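Local atomic coordinates of uncharacterized protein YacP (Bacillus subtilis, PDB entry 5MQ8), a protein that acts as an endoribonuclease in ribosome-dependent mRNA decay, with a PIN-like NYN domain that probably carries the RNA-cleaving activity. Residues Thr102-Thr106 with Glu107-Ile111; Arg118-Ala121 with Arg122-Leu125. All blocks are in the same frame, centred on the assembly; numbering follows the deposited sequence.

Contact 1: Thr102-Thr106 with Glu107-Ile111; sequences TSDYT and EQWAI
The carboxylate of D104 gathers the turn after strand 98-101 by taking bonds from both sides of the T106-E107 junction and from an indole further on. Its OD2 accepts two N-H groups. NE1 of W109 arrives 2.9 Å from D104 OD2 on the anti lone pair, nearly straight at 168° and almost in the indole plane, whereas E107 N approaches D104 OD2 at 3.1 Å from the syn side, slightly out of the carboxylate plane. The other oxygen, D104 OD1, accepts the T106 hydroxyl at 2.7 Å from OG1 through its syn lone pair. With both oxygens engaged, the carboxylate's rotation is probably well fixed.

The indole is also covered: T102 CG2 sits over one face, 3.6 Å from the centroid of the W109 six-membered ring, a CH-pi contact. With its OG1 anti to the backbone N (chi1 -167°), T102 closes an ST turn by accepting from D104 N at 3.2 Å from OG1, which helps to position the aspartate; the same hydroxyl is bonded to D7. Farther out, a water joins T106 OG1 to E107 OE1.

The buried W109 side chain packs on I84 of helix 80-90 and V100 of strand 98-101, fastening this loop to both.

Contact 2: Arg118-Ala121 with Arg122-Leu125; sequences RKSA and RELL
S120 OG, the N-cap oxygen of helix 121-145, accepts E123 N at 3.2 Å, with an N-H...O angle of 156°. In return, the E123 carboxylate folds back over the cap so that its OE1 lies 3.5 Å from S120 N, a weak bond. The two together make a capping box, formed where strand 117-119 passes into the helix. The serine hydroxyl stands between its own backbone N and carbonyl carbon (chi1 68°), which turns it onto the first turn of the helix and sets it to accept an N-H there. The glutamate comes back from the other direction: CG lies beside its own N, and the extended chain beyond it carries the carboxylate to the serine N. Its negative charge at the helix N-terminus would probably interact favourably with the helix dipole.

K119 crosses this glutamate obliquely, its CG 3.9 Å from E123 OE1. Contact is made by the aliphatic part of the lysine, since the ammonium is well separated from the carboxylate. Farther along the same chain, K119 CD lies 4.1 Å from L124 CB, the two side chains crossing at about a right angle. L124 is buried against M11, L4, V6 and M37, so the polar cap has a hydrophobic flank facing the sheet and its neighbouring helices. The regular helical bonds start at once, L124 N reaching S120 O at 3.0 Å. One residue on, L125 N lies 3.0 Å from A121 O, an oxygen that also accepts NE1 of W15.

Contacts 1 and 2 illustrate two ways in which side chains bind backbone N-H groups close along the chain: bracing a loop and capping a helix. Contact 1 folds an irregular loop round an aspartate, with the buried T102 and W109 beneath a more exposed, water-bridged rim; contact 2 uses a serine and a glutamate to begin a regular helix, with buried A121 and L124 on its inner side. Both belong to the same edge of the parallel sheet, following neighbouring strands 98-101 and 117-119, and they are joined directly: D104 O is hydrogen-bonded to R118 NH2, T102 pairs with K119 through the backbone, and S103 OG accepts A121 N. Y105 adds a cation-pi contact with R118.

Contact 1: Thr102-Thr106 with Glu107-Ile111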
loop_
_atom_site.group_PDB
_atom_site.type_symbol
_atom_site.label_atom_id
_atom_site.label_comp_id
_atom_site.label_asym_id
_atom_site.label_seq_id
_atom_site.Cartn_x
_atom_site.Cartn_y
_atom_site.Cartn_z
ATOM N N THR A 102 -2.857 -3.203 -29.457
ATOM C CA THR A 102 -4.084 -2.703 -30.095
ATOM C C THR A 102 -4.901 -3.830 -30.733
ATOM O O THR A 102 -4.344 -4.752 -31.336
ATOM C CB THR A 102 -3.821 -1.532 -31.091
ATOM O OG1 THR A 102 -5.064 -0.912 -31.424
ATOM C CG2 THR A 102 -3.072 -1.953 -32.365
ATOM N N SER A 103 -6.232 -3.724 -30.613
ATOM C CA SER A 103 -7.207 -4.618 -31.248
ATOM C C SER A 103 -8.002 -3.833 -32.311
ATOM O O SER A 103 -8.982 -4.351 -32.845
ATOM C CB SER A 103 -8.149 -5.226 -30.213
ATOM O OG SER A 103 -7.496 -6.291 -29.550
ATOM N N ASP A 104 -7.578 -2.582 -32.612
ATOM C CA ASP A 104 -8.246 -1.736 -33.604
ATOM C C ASP A 104 -7.867 -2.119 -35.026
ATOM O O ASP A 104 -6.691 -2.296 -35.321
ATOM C CB ASP A 104 -7.950 -0.250 -33.370
ATOM C CG ASP A 104 -8.505 0.645 -34.470
ATOM O OD1 ASP A 104 -9.733 0.932 -34.445
ATOM O OD2 ASP A 104 -7.732 1.001 -35.394
ATOM N N TYR A 105 -8.863 -2.140 -35.931
ATOM C CA TYR A 105 -8.636 -2.423 -37.349
ATOM C C TYR A 105 -9.229 -1.326 -38.249
ATOM O O TYR A 105 -9.189 -1.456 -39.469
ATOM C CB TYR A 105 -9.122 -3.833 -37.720
ATOM C CG TYR A 105 -8.250 -4.943 -37.167
ATOM C CD1 TYR A 105 -8.508 -5.503 -35.920
ATOM C CD2 TYR A 105 -7.184 -5.455 -37.907
ATOM C CE1 TYR A 105 -7.715 -6.535 -35.410
ATOM C CE2 TYR A 105 -6.390 -6.493 -37.413
ATOM C CZ TYR A 105 -6.660 -7.028 -36.163
ATOM O OH TYR A 105 -5.876 -8.041 -35.664
ATOM N N THR A 106 -9.730 -0.223 -37.653
ATOM C CA THR A 106 -10.269 0.915 -38.397
ATOM C C THR A 106 -9.164 1.788 -38.993
ATOM O O THR A 106 -9.374 2.433 -40.024
ATOM C CB THR A 106 -11.279 1.740 -37.578
ATOM O OG1 THR A 106 -10.634 2.410 -36.501
ATOM C CG2 THR A 106 -12.472 0.928 -37.098
ATOM N N GLU A 107 -7.990 1.818 -38.338
ATOM C CA GLU A 107 -6.850 2.604 -38.803
ATOM C C GLU A 107 -5.920 1.780 -39.664
ATOM O O GLU A 107 -5.997 0.550 -39.673
ATOM C CB GLU A 107 -6.096 3.258 -37.626
ATOM C CG GLU A 107 -6.905 4.261 -36.811
ATOM C CD GLU A 107 -7.428 5.495 -37.512
ATOM O OE1 GLU A 107 -8.367 6.108 -36.967
ATOM O OE2 GLU A 107 -6.899 5.872 -38.583
ATOM N N GLN A 108 -5.040 2.465 -40.394
ATOM C CA GLN A 108 -4.076 1.843 -41.296
ATOM C C GLN A 108 -3.102 0.908 -40.617
ATOM O O GLN A 108 -2.849 -0.176 -41.148
ATOM C CB GLN A 108 -3.309 2.899 -42.105
ATOM C CG GLN A 108 -3.957 3.336 -43.432
ATOM C CD GLN A 108 -4.877 2.338 -44.114
ATOM O OE1 GLN A 108 -6.071 2.243 -43.802
ATOM N NE2 GLN A 108 -4.340 1.568 -45.052
ATOM N N TRP A 109 -2.551 1.318 -39.440
ATOM C CA TRP A 109 -1.556 0.549 -38.680
ATOM C C TRP A 109 -0.393 0.137 -39.594
ATOM O O TRP A 109 -0.005 -1.029 -39.632
ATOM C CB TRP A 109 -2.203 -0.642 -37.939
ATOM C CG TRP A 109 -3.110 -0.191 -36.833
ATOM C CD1 TRP A 109 -4.472 -0.123 -36.869
ATOM C CD2 TRP A 109 -2.708 0.401 -35.586
ATOM N NE1 TRP A 109 -4.949 0.440 -35.710
ATOM C CE2 TRP A 109 -3.886 0.788 -34.910
ATOM C CE3 TRP A 109 -1.460 0.626 -34.964
ATOM C CZ2 TRP A 109 -3.857 1.414 -33.654
ATOM C CZ3 TRP A 109 -1.432 1.230 -33.712
ATOM C CH2 TRP A 109 -2.619 1.626 -33.074
ATOM N N ALA A 110 0.138 1.117 -40.355
ATOM C CA ALA A 110 1.246 0.951 -41.311
ATOM C C ALA A 110 2.501 0.334 -40.686
ATOM O O ALA A 110 3.246 -0.349 -41.386
ATOM C CB ALA A 110 1.581 2.285 -41.956
ATOM N N ILE A 111 2.698 0.519 -39.357
ATOM C CA ILE A 111 3.832 -0.017 -38.604
ATOM C C ILE A 111 3.870 -1.563 -38.591
ATOM O O ILE A 111 4.947 -2.139 -38.411
ATOM C CB ILE A 111 3.885 0.599 -37.175
ATOM C CG1 ILE A 111 5.299 0.454 -36.555
ATOM C CG2 ILE A 111 2.762 0.067 -36.250
ATOM C CD1 ILE A 111 5.318 0.102 -35.123
HETATM O O HOH W 1 -11.212 5.059 -35.994
HETATM O O HOH W 2 -7.793 3.701 -42.274
#

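Contact 2: Arg118-Ala121 with Arg122-Leu125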
loop_
_atom_site.group_PDB
_atom_site.type_symbol
_atom_site.label_atom_id
_atom_site.label_comp_id
_atom_site.label_asym_id
_atom_site.label_seq_id
_atom_site.Cartn_x
_atom_site.Cartn_y
_atom_site.Cartn_z
ATOM N N ARG A 118 2.002 -7.275 -33.379
ATOM C CA ARG A 118 0.710 -6.872 -32.857
ATOM C C ARG A 118 0.326 -7.709 -31.655
ATOM O O ARG A 118 0.361 -8.940 -31.712
ATOM C CB ARG A 118 -0.353 -6.941 -33.970
ATOM C CG ARG A 118 -1.782 -6.930 -33.483
ATOM C CD ARG A 118 -2.762 -6.827 -34.617
ATOM N NE ARG A 118 -3.869 -6.004 -34.170
ATOM C CZ ARG A 118 -4.350 -4.950 -34.810
ATOM N NH1 ARG A 118 -3.902 -4.635 -36.016
ATOM N NH2 ARG A 118 -5.325 -4.239 -34.278
ATOM N N LYS A 119 -0.051 -7.025 -30.568
ATOM C CA LYS A 119 -0.522 -7.633 -29.333
ATOM C C LYS A 119 -1.952 -7.143 -29.135
ATOM O O LYS A 119 -2.210 -5.935 -29.201
ATOM C CB LYS A 119 0.396 -7.226 -28.157
ATOM C CG LYS A 119 0.119 -7.970 -26.869
ATOM C CD LYS A 119 0.950 -7.432 -25.690
ATOM C CE LYS A 119 2.268 -8.147 -25.482
ATOM N NZ LYS A 119 3.273 -7.826 -26.521
ATOM N N SER A 120 -2.890 -8.063 -28.964
ATOM C CA SER A 120 -4.286 -7.677 -28.784
ATOM C C SER A 120 -4.555 -7.098 -27.392
ATOM O O SER A 120 -3.783 -7.321 -26.454
ATOM C CB SER A 120 -5.215 -8.860 -29.051
ATOM O OG SER A 120 -5.058 -9.850 -28.055
ATOM N N ALA A 121 -5.674 -6.378 -27.270
ATOM C CA ALA A 121 -6.132 -5.784 -26.023
ATOM C C ALA A 121 -6.339 -6.854 -24.940
ATOM O O ALA A 121 -5.963 -6.638 -23.788
ATOM C CB ALA A 121 -7.421 -5.022 -26.260
ATOM N N ARG A 122 -6.913 -8.015 -25.338
ATOM C CA ARG A 122 -7.196 -9.180 -24.502
ATOM C C ARG A 122 -5.893 -9.793 -23.988
ATOM O O ARG A 122 -5.810 -10.128 -22.804
ATOM C CB ARG A 122 -7.996 -10.217 -25.321
ATOM C CG ARG A 122 -8.834 -11.171 -24.471
ATOM C CD ARG A 122 -9.738 -12.088 -25.292
ATOM N NE ARG A 122 -10.916 -11.399 -25.828
ATOM C CZ ARG A 122 -12.070 -11.240 -25.183
ATOM N NH1 ARG A 122 -13.075 -10.594 -25.759
ATOM N NH2 ARG A 122 -12.236 -11.749 -23.967
ATOM N N GLU A 123 -4.877 -9.927 -24.872
ATOM C CA GLU A 123 -3.568 -10.475 -24.535
ATOM C C GLU A 123 -2.867 -9.598 -23.519
ATOM O O GLU A 123 -2.335 -10.133 -22.543
ATOM C CB GLU A 123 -2.682 -10.607 -25.778
ATOM C CG GLU A 123 -2.885 -11.889 -26.565
ATOM C CD GLU A 123 -2.524 -11.807 -28.037
ATOM O OE1 GLU A 123 -1.482 -11.199 -28.378
ATOM O OE2 GLU A 123 -3.289 -12.366 -28.852
ATOM N N LEU A 124 -2.854 -8.253 -23.737
ATOM C CA LEU A 124 -2.205 -7.347 -22.794
ATOM C C LEU A 124 -2.894 -7.420 -21.435
ATOM O O LEU A 124 -2.202 -7.547 -20.425
ATOM C CB LEU A 124 -2.087 -5.897 -23.315
ATOM C CG LEU A 124 -1.299 -4.913 -22.405
ATOM C CD1 LEU A 124 0.132 -5.374 -22.159
ATOM C CD2 LEU A 124 -1.338 -3.493 -22.948
ATOM N N LEU A 125 -4.245 -7.426 -21.418
ATOM C CA LEU A 125 -5.039 -7.545 -20.187
ATOM C C LEU A 125 -4.676 -8.818 -19.389
ATOM O O LEU A 125 -4.454 -8.728 -18.184
ATOM C CB LEU A 125 -6.549 -7.494 -20.491
ATOM C CG LEU A 125 -7.529 -7.685 -19.291
ATOM C CD1 LEU A 125 -7.407 -6.548 -18.253
ATOM C CD2 LEU A 125 -8.961 -7.795 -19.779
#